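Local coordinates for rhodanese domain-containing protein (Thermoplasma volcanium GSS1, PDB 3GK5) that is of unknown function but carries a rhodanese-like domain, so it may handle sulfur in the manner of rhodanese sulfurtransferases, at residues 58-63 with 80-85; 20-25 with 35-40. One frame throughout, in Å; residues are numbered along the deposited sequence.

How the contacts relate
Following the chain from the N terminus, strand 5-6 comes first, at one edge of the parallel sheet, and the chain then passes through helix 8-13 to strand 19-22. Contact 2 closes the first loop: from strand 19-22 the chain runs through helix 26-29 and returns alongside as strand 38-39, the opposite edge strand. Helix 42-48 then leads on to strand 58-61, where contact 1 opens; it closes after helix 66-76, at strand 82-85. The two loops follow one another in series, neither nested nor crossed. They meet in the middle of the sheet, where Leu21 is probably hydrogen-bonded through its backbone to Ala59 and Ile61, so together they join four of the five strands.

Contact 1: residues 58-63 with 80-85; sequences YAVICA and LNIVDV
The parallel strands of a beta-alpha-beta unit meet where Tyr58, Ala59 and Val60 pair with Ile82, Val83 and Asp84 in the middle of the rhodanese-like sheet. Four backbone bonds hold them. Tyr58 N gives to Asn81 O at 2.8 Å and Tyr58 O takes Val83 N; one step on, Val60 N gives to Val83 O at 2.8 Å, while Val60 O receives Val85 N. Beyond the last bond a water spans the widening gap, donating to Val85 O at 2.8 Å and only weakly bound by Cys62 N.

On one face, Ile82 CG2 lies 3.9 Å from Tyr58 CB, and Val60 runs side by side with Ile82. On the other, Val83 CG1 is anti to the carbonyl carbon (chi1 -64°), which leaves CG2 between the backbone N and the carbonyl carbon, over the first strand and 3.6 Å from Ala59 CA. Ala59 CB also meets Val85 CG2 at 4.0 Å.

Helix 66-76 links the two strands and packs through Val72 against Val60 and Asp84, whose carboxylate is bonded to Ser68 and Tyr3. Strand 19-22 flanks strand 58-61, and strand 5-6 flanks strand 82-85.

Contact 2: residues 20-25 with 35-40; sequences VLDVRE and ANSINI
Asn39 reaches across to Asp22 and Arg24 and pins the turn that follows strand 19-22. Its CG is anti to the backbone N (chi1 -177°), and its ND2 gives one bond to Asp22 O at 2.7 Å and another to Arg24 O at 3.1 Å. Both acceptors lie in the amide plane, which fixes the rotation of the group. Asp22 O is gripped twice: ND2 stands above its carbonyl plane, and Ile40 N arrives from the opposite face.

The Asp22 side chain shapes the same turn from within. OD2 accepts Arg24 N at 2.9 Å, an Asx turn, while the guanidinium comes in side-on and coplanar with its bonds: NE is shared between OD1 and OD2, and NH2 forms a salt bridge to OD1 at 3.2 Å. NH2 has a second partner in Gly32 O. OD1 also takes a water that donates in turn to Ser37 OG, itself bonded to Ile34 O. An alanine in place of Asp22 would probably leave the Arg24 guanidinium without its counter-charge, freer to turn, and the Arg24 N-H without its acceptor.

On the other face, Leu21 CD2 touches Ile38 CG2 at 3.8 Å and Ile40 CB at 3.8 Å. Further back, Val20 CB presses on Ser37 CB at 3.4 Å, a tight fit.

Neighbouring parallel strands joined through helix 26-29 form a beta-alpha-beta unit, and an Asp-Val-Arg sequence at the end of its first strand is a familiar signature of rhodanese domains.

Contact 1: residues 58-63 with 80-85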
loop_
_atom_site.group_PDB
_atom_site.type_symbol
_atom_site.label_atom_id
_atom_site.label_comp_id
_atom_site.label_asym_id
_atom_site.label_seq_id
_atom_site.Cartn_x
_atom_site.Cartn_y
_atom_site.Cartn_z
ATOM N N TYR A 58 4.690 -5.644 -4.172
ATOM C CA TYR A 58 3.827 -4.576 -3.690
ATOM C C TYR A 58 3.755 -4.423 -2.177
ATOM O O TYR A 58 3.814 -5.401 -1.430
ATOM C CB TYR A 58 2.405 -4.761 -4.230
ATOM C CG TYR A 58 2.279 -4.603 -5.730
ATOM C CD1 TYR A 58 2.245 -5.719 -6.577
ATOM C CD2 TYR A 58 2.171 -3.338 -6.304
ATOM C CE1 TYR A 58 2.100 -5.568 -7.956
ATOM C CE2 TYR A 58 2.027 -3.178 -7.675
ATOM C CZ TYR A 58 1.992 -4.287 -8.493
ATOM O OH TYR A 58 1.854 -4.107 -9.846
ATOM N N ALA A 59 3.625 -3.175 -1.747
ATOM C CA ALA A 59 3.491 -2.836 -0.337
ATOM C C ALA A 59 2.114 -2.171 -0.220
ATOM O O ALA A 59 1.925 -1.026 -0.644
ATOM C CB ALA A 59 4.612 -1.865 0.089
ATOM N N VAL A 60 1.152 -2.897 0.339
ATOM C CA VAL A 60 -0.211 -2.386 0.462
ATOM C C VAL A 60 -0.371 -1.523 1.686
ATOM O O VAL A 60 -0.185 -1.974 2.816
ATOM C CB VAL A 60 -1.238 -3.520 0.546
ATOM C CG1 VAL A 60 -2.626 -2.965 0.299
ATOM C CG2 VAL A 60 -0.898 -4.598 -0.442
ATOM N N ILE A 61 -0.730 -0.272 1.454
ATOM C CA ILE A 61 -0.877 0.647 2.550
ATOM C C ILE A 61 -2.303 1.097 2.733
ATOM O O ILE A 61 -3.093 1.149 1.797
ATOM C CB ILE A 61 0.015 1.864 2.356
ATOM C CG1 ILE A 61 0.161 2.613 3.688
ATOM C CG2 ILE A 61 -0.564 2.744 1.276
ATOM C CD1 ILE A 61 1.536 3.269 3.872
ATOM N N CYS A 62 -2.616 1.444 3.963
ATOM C CA CYS A 62 -3.950 1.866 4.314
ATOM C C CYS A 62 -3.862 3.094 5.229
ATOM O O CYS A 62 -2.771 3.588 5.486
ATOM C CB CYS A 62 -4.606 0.691 5.016
ATOM S SG CYS A 62 -6.208 0.996 5.539
ATOM N N ALA A 63 -4.983 3.602 5.717
ATOM C CA ALA A 63 -4.903 4.757 6.612
ATOM C C ALA A 63 -4.324 4.289 7.938
ATOM O O ALA A 63 -3.430 4.927 8.495
ATOM C CB ALA A 63 -6.287 5.389 6.834
ATOM N N LEU A 80 0.100 -13.108 -5.976
ATOM C CA LEU A 80 0.800 -11.840 -6.086
ATOM C C LEU A 80 1.765 -11.647 -4.937
ATOM O O LEU A 80 1.490 -12.008 -3.792
ATOM C CB LEU A 80 -0.180 -10.666 -6.129
ATOM C CG LEU A 80 -0.839 -10.362 -7.473
ATOM C CD1 LEU A 80 -1.905 -9.305 -7.272
ATOM C CD2 LEU A 80 0.204 -9.882 -8.477
ATOM N N ASN A 81 2.914 -11.080 -5.263
ATOM C CA ASN A 81 3.934 -10.817 -4.272
ATOM C C ASN A 81 3.635 -9.460 -3.626
ATOM O O ASN A 81 4.151 -8.427 -4.066
ATOM C CB ASN A 81 5.297 -10.814 -4.957
ATOM C CG ASN A 81 6.425 -10.595 -3.996
ATOM O OD1 ASN A 81 6.293 -10.857 -2.800
ATOM N ND2 ASN A 81 7.558 -10.126 -4.509
ATOM N N ILE A 82 2.776 -9.473 -2.603
ATOM C CA ILE A 82 2.395 -8.257 -1.885
ATOM C C ILE A 82 2.586 -8.425 -0.387
ATOM O O ILE A 82 2.566 -9.539 0.128
ATOM C CB ILE A 82 0.909 -7.853 -2.127
ATOM C CG1 ILE A 82 -0.018 -8.604 -1.168
ATOM C CG2 ILE A 82 0.514 -8.127 -3.575
ATOM C CD1 ILE A 82 -0.063 -10.101 -1.365
ATOM N N VAL A 83 2.766 -7.306 0.307
ATOM C CA VAL A 83 2.957 -7.302 1.750
ATOM C C VAL A 83 2.079 -6.214 2.359
ATOM O O VAL A 83 1.728 -5.257 1.678
ATOM C CB VAL A 83 4.413 -6.997 2.092
ATOM C CG1 VAL A 83 5.319 -8.101 1.558
ATOM C CG2 VAL A 83 4.796 -5.659 1.485
ATOM N N ASP A 84 1.728 -6.358 3.633
ATOM C CA ASP A 84 0.889 -5.372 4.321
ATOM C C ASP A 84 1.785 -4.401 5.094
ATOM O O ASP A 84 2.771 -4.817 5.702
ATOM C CB ASP A 84 -0.078 -6.095 5.280
ATOM C CG ASP A 84 -1.044 -5.152 5.981
ATOM O OD1 ASP A 84 -1.590 -4.248 5.311
ATOM O OD2 ASP A 84 -1.278 -5.322 7.203
ATOM N N VAL A 85 1.459 -3.112 5.054
ATOM C CA VAL A 85 2.250 -2.111 5.766
ATOM C C VAL A 85 1.634 -1.798 7.135
ATOM O O VAL A 85 0.530 -1.249 7.234
ATOM C CB VAL A 85 2.361 -0.786 4.963
ATOM C CG1 VAL A 85 3.210 0.217 5.728
ATOM C CG2 VAL A 85 2.947 -1.041 3.592
HETATM O O HOH W 1 -1.600 -0.248 5.791
#

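Contact 2: residues 20-25 with 35-40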
loop_
_atom_site.group_PDB
_atom_site.type_symbol
_atom_site.label_atom_id
_atom_site.label_comp_id
_atom_site.label_asym_id
_atom_site.label_seq_id
_atom_site.Cartn_x
_atom_site.Cartn_y
_atom_site.Cartn_z
ATOM N N VAL A 20 4.441 0.844 -3.797
ATOM C CA VAL A 20 3.360 1.101 -2.859
ATOM C C VAL A 20 1.979 1.096 -3.503
ATOM O O VAL A 20 1.743 1.822 -4.469
ATOM C CB VAL A 20 3.562 2.461 -2.173
ATOM C CG1 VAL A 20 2.481 2.689 -1.153
ATOM C CG2 VAL A 20 4.934 2.519 -1.533
ATOM N N LEU A 21 1.073 0.280 -2.965
ATOM C CA LEU A 21 -0.303 0.222 -3.467
ATOM C C LEU A 21 -1.184 0.866 -2.398
ATOM O O LEU A 21 -1.338 0.322 -1.302
ATOM C CB LEU A 21 -0.762 -1.221 -3.665
ATOM C CG LEU A 21 -1.786 -1.531 -4.762
ATOM C CD1 LEU A 21 -2.513 -2.816 -4.389
ATOM C CD2 LEU A 21 -2.781 -0.407 -4.945
ATOM N N ASP A 22 -1.766 2.019 -2.717
ATOM C CA ASP A 22 -2.616 2.731 -1.763
ATOM C C ASP A 22 -4.065 2.363 -2.041
ATOM O O ASP A 22 -4.615 2.739 -3.073
ATOM C CB ASP A 22 -2.398 4.241 -1.901
ATOM C CG ASP A 22 -3.039 5.026 -0.787
ATOM O OD1 ASP A 22 -2.423 6.032 -0.364
ATOM O OD2 ASP A 22 -4.154 4.657 -0.337
ATOM N N VAL A 23 -4.674 1.630 -1.110
ATOM C CA VAL A 23 -6.049 1.161 -1.259
ATOM C C VAL A 23 -7.112 2.023 -0.594
ATOM O O VAL A 23 -8.249 1.592 -0.409
ATOM C CB VAL A 23 -6.175 -0.264 -0.735
ATOM C CG1 VAL A 23 -5.146 -1.146 -1.432
ATOM C CG2 VAL A 23 -5.964 -0.276 0.765
ATOM N N ARG A 24 -6.733 3.244 -0.251
ATOM C CA ARG A 24 -7.637 4.195 0.376
ATOM C C ARG A 24 -8.456 4.873 -0.714
ATOM O O ARG A 24 -8.157 4.736 -1.898
ATOM C CB ARG A 24 -6.834 5.250 1.145
ATOM C CG ARG A 24 -5.932 4.678 2.225
ATOM C CD ARG A 24 -5.269 5.781 3.020
ATOM N NE ARG A 24 -4.333 6.535 2.194
ATOM C CZ ARG A 24 -3.913 7.763 2.470
ATOM N NH1 ARG A 24 -4.350 8.387 3.555
ATOM N NH2 ARG A 24 -3.059 8.364 1.660
ATOM N N GLU A 25 -9.487 5.602 -0.308
ATOM C CA GLU A 25 -10.330 6.313 -1.256
ATOM C C GLU A 25 -9.540 7.511 -1.764
ATOM O O GLU A 25 -8.735 8.086 -1.035
ATOM C CB GLU A 25 -11.636 6.767 -0.592
ATOM C CG GLU A 25 -12.516 5.605 -0.138
ATOM C CD GLU A 25 -12.766 4.603 -1.252
ATOM O OE1 GLU A 25 -12.700 3.379 -0.989
ATOM O OE2 GLU A 25 -13.032 5.036 -2.396
ATOM N N ALA A 35 5.183 8.617 -2.424
ATOM C CA ALA A 35 5.506 8.865 -3.820
ATOM C C ALA A 35 5.407 7.657 -4.735
ATOM O O ALA A 35 5.808 6.543 -4.381
ATOM C CB ALA A 35 6.903 9.470 -3.918
ATOM N N ASN A 36 4.889 7.916 -5.934
ATOM C CA ASN A 36 4.717 6.909 -6.974
ATOM C C ASN A 36 3.825 5.745 -6.557
ATOM O O ASN A 36 3.839 4.695 -7.195
ATOM C CB ASN A 36 6.083 6.372 -7.423
ATOM C CG ASN A 36 7.037 7.478 -7.854
ATOM O OD1 ASN A 36 6.684 8.348 -8.659
ATOM N ND2 ASN A 36 8.254 7.442 -7.326
ATOM N N SER A 37 3.053 5.915 -5.491
ATOM C CA SER A 37 2.177 4.836 -5.063
ATOM C C SER A 37 0.930 4.813 -5.954
ATOM O O SER A 37 0.291 5.844 -6.164
ATOM C CB SER A 37 1.778 5.007 -3.585
ATOM O OG SER A 37 0.800 6.017 -3.405
ATOM N N ILE A 38 0.611 3.645 -6.506
ATOM C CA ILE A 38 -0.569 3.507 -7.347
ATOM C C ILE A 38 -1.779 3.447 -6.429
ATOM O O ILE A 38 -1.744 2.782 -5.391
ATOM C CB ILE A 38 -0.535 2.221 -8.178
ATOM C CG1 ILE A 38 -1.907 1.992 -8.833
ATOM C CG2 ILE A 38 -0.168 1.043 -7.286
ATOM C CD1 ILE A 38 -2.368 3.121 -9.760
ATOM N N ASN A 39 -2.848 4.134 -6.822
ATOM C CA ASN A 39 -4.062 4.183 -6.022
ATOM C C ASN A 39 -5.193 3.295 -6.532
ATOM O O ASN A 39 -5.712 3.488 -7.632
ATOM C CB ASN A 39 -4.562 5.627 -5.933
ATOM C CG ASN A 39 -5.798 5.778 -5.056
ATOM O OD1 ASN A 39 -6.616 6.677 -5.284
ATOM N ND2 ASN A 39 -5.934 4.918 -4.040
ATOM N N ILE A 40 -5.551 2.307 -5.723
ATOM C CA ILE A 40 -6.653 1.424 -6.033
ATOM C C ILE A 40 -7.502 1.269 -4.774
ATOM O O ILE A 40 -7.131 0.551 -3.841
ATOM C CB ILE A 40 -6.195 0.030 -6.486
ATOM C CG1 ILE A 40 -5.407 0.138 -7.797
ATOM C CG2 ILE A 40 -7.430 -0.862 -6.717
ATOM C CD1 ILE A 40 -4.809 -1.181 -8.286
HETATM O O HOH W 2 0.353 5.956 -0.465
#